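Local coordinates for calcium binding protein (Fasciola hepatica, PDB 5FX0) that probably binds calcium ions as a whole protein, the present chain being its dynein light chain-like domain, which pairs with a second copy, at residues T31-S36 / Q53-Y58. Residues are numbered along the deposited sequence; the frame is centred on the assembly and turned at random.
Sequences TEKFKS and QDMKNY
Lys33 lays its aliphatic chain over one face of the Tyr58 ring. The CH-pi contact is nearly perpendicular: Lys33 CG stands 3.8 Å from the centroid of the Tyr58 ring and 10° off the ring normal. The next methylene follows it across the same face, with Lys33 CD 3.7 Å from Tyr58 CD1, and Lys33 CE lies 3.8 Å from Tyr58 CD1. The lysine CB points toward helix 48-63, and with CG anti to the backbone N (chi1 -174°) the chain carries on over the ring; the bend at chi2 then turns it along the ring instead of past it. Tyr58 also touches Glu29, one turn earlier than Lys33 on helix 24-40. These two residues form the partly exposed side of an antiparallel helix pair, 24-40 with 48-63, whose short segments pass 10.5 Å apart at 147°. The pair covers one side of an antiparallel sheet, the arrangement of dynein light chains, in which the two helices precede most of the strands. The buried side of the contact is Met-aromatic and apolar. Met55 crosses Phe34 at about a right angle and meets the ring at its edge: Met55 CG lies near the ring plane, 3.9 Å from Phe34 CD1. Met55 SD is 5.3 Å from the centroid of the Phe34 ring, also at its edge. The bend at chi2 brings Met55 SD to the other helix's backbone, 3.8 Å from Phe34 CA. Met55 SD also touches Lys33 CG, linking the two sides of the contact. Beneath the helices Phe34 packs edge-to-face with Phe90 and touches Tyr92 and Ile71, while Met55 rests on Cys69. On helix 48-63, Gln53 and Lys56 pack against His82 and Phe80 of the second subunit.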
# COMPACT_ATOMS: atom_id res chain seq x y z
N THR A 31 -4.84 -16.56 -2.04
CA THR A 31 -4.42 -16.42 -3.45
C THR A 31 -5.48 -16.96 -4.44
O THR A 31 -5.73 -16.32 -5.44
CB THR A 31 -3.05 -17.04 -3.72
OG1 THR A 31 -3.06 -18.40 -3.34
CG2 THR A 31 -1.95 -16.32 -2.96
N GLU A 32 -6.14 -18.08 -4.15
CA GLU A 32 -7.22 -18.58 -5.04
C GLU A 32 -8.39 -17.58 -5.12
O GLU A 32 -8.91 -17.31 -6.21
CB GLU A 32 -7.75 -19.94 -4.61
CG GLU A 32 -6.72 -21.08 -4.53
CD GLU A 32 -6.14 -21.53 -5.86
OE1 GLU A 32 -6.52 -21.02 -6.94
OE2 GLU A 32 -5.27 -22.43 -5.81
N LYS A 33 -8.77 -17.02 -3.98
CA LYS A 33 -9.75 -15.93 -3.92
C LYS A 33 -9.34 -14.73 -4.79
O LYS A 33 -10.16 -14.22 -5.57
CB LYS A 33 -9.99 -15.47 -2.47
CG LYS A 33 -11.09 -14.44 -2.31
CD LYS A 33 -12.46 -15.07 -2.48
CE LYS A 33 -13.58 -14.04 -2.61
NZ LYS A 33 -14.67 -14.57 -3.49
N PHE A 34 -8.10 -14.28 -4.67
CA PHE A 34 -7.66 -13.17 -5.51
C PHE A 34 -7.77 -13.51 -7.01
O PHE A 34 -8.19 -12.67 -7.81
CB PHE A 34 -6.23 -12.78 -5.20
CG PHE A 34 -5.80 -11.51 -5.86
CD1 PHE A 34 -6.16 -10.29 -5.34
CD2 PHE A 34 -5.04 -11.53 -7.01
CE1 PHE A 34 -5.76 -9.11 -5.93
CE2 PHE A 34 -4.62 -10.35 -7.61
CZ PHE A 34 -4.98 -9.14 -7.06
N LYS A 35 -7.36 -14.72 -7.36
CA LYS A 35 -7.44 -15.26 -8.73
C LYS A 35 -8.88 -15.14 -9.28
O LYS A 35 -9.09 -14.64 -10.38
CB LYS A 35 -7.00 -16.72 -8.73
CG LYS A 35 -6.32 -17.24 -9.98
CD LYS A 35 -5.77 -18.65 -9.73
CE LYS A 35 -5.06 -19.23 -10.94
NZ LYS A 35 -6.01 -19.72 -11.98
N SER A 36 -9.86 -15.58 -8.50
CA SER A 36 -11.25 -15.62 -8.98
C SER A 36 -11.84 -14.22 -9.02
O SER A 36 -12.62 -13.92 -9.92
CB SER A 36 -12.12 -16.54 -8.12
OG SER A 36 -12.77 -15.82 -7.09
N GLN A 53 -11.54 -4.15 -2.25
CA GLN A 53 -12.63 -4.13 -1.28
C GLN A 53 -13.10 -5.53 -0.92
O GLN A 53 -13.18 -5.86 0.26
CB GLN A 53 -13.81 -3.31 -1.80
CG GLN A 53 -14.83 -2.93 -0.73
CD GLN A 53 -16.12 -2.39 -1.31
OE1 GLN A 53 -17.18 -2.51 -0.70
NE2 GLN A 53 -16.05 -1.81 -2.50
N ASP A 54 -13.41 -6.34 -1.92
CA ASP A 54 -13.80 -7.75 -1.70
C ASP A 54 -12.73 -8.63 -1.05
O ASP A 54 -13.04 -9.49 -0.22
CB ASP A 54 -14.28 -8.39 -3.01
CG ASP A 54 -15.48 -7.65 -3.61
OD1 ASP A 54 -16.26 -7.02 -2.85
OD2 ASP A 54 -15.63 -7.67 -4.86
N MET A 55 -11.47 -8.41 -1.40
CA MET A 55 -10.41 -9.08 -0.66
C MET A 55 -10.48 -8.73 0.83
O MET A 55 -10.47 -9.62 1.67
CB MET A 55 -9.02 -8.73 -1.22
CG MET A 55 -8.65 -9.48 -2.47
SD MET A 55 -8.51 -11.26 -2.31
CE MET A 55 -7.26 -11.43 -1.04
N LYS A 56 -10.56 -7.44 1.14
CA LYS A 56 -10.59 -6.99 2.54
C LYS A 56 -11.79 -7.56 3.32
O LYS A 56 -11.64 -7.95 4.46
CB LYS A 56 -10.49 -5.46 2.65
CG LYS A 56 -11.61 -4.81 3.46
CD LYS A 56 -11.12 -3.68 4.33
CE LYS A 56 -12.09 -3.42 5.48
NZ LYS A 56 -11.38 -3.49 6.79
N ASN A 57 -12.96 -7.58 2.69
CA ASN A 57 -14.19 -8.14 3.29
C ASN A 57 -14.12 -9.66 3.48
O ASN A 57 -14.46 -10.15 4.56
CB ASN A 57 -15.43 -7.79 2.44
CG ASN A 57 -15.73 -6.29 2.42
OD1 ASN A 57 -15.23 -5.53 3.22
ND2 ASN A 57 -16.55 -5.87 1.46
N TYR A 58 -13.65 -10.39 2.46
CA TYR A 58 -13.47 -11.85 2.56
C TYR A 58 -12.57 -12.24 3.74
O TYR A 58 -12.86 -13.17 4.48
CB TYR A 58 -12.91 -12.41 1.25
CG TYR A 58 -12.42 -13.85 1.29
CD1 TYR A 58 -13.30 -14.93 1.10
CD2 TYR A 58 -11.06 -14.14 1.49
CE1 TYR A 58 -12.84 -16.24 1.12
CE2 TYR A 58 -10.59 -15.45 1.52
CZ TYR A 58 -11.48 -16.49 1.33
OH TYR A 58 -10.99 -17.78 1.36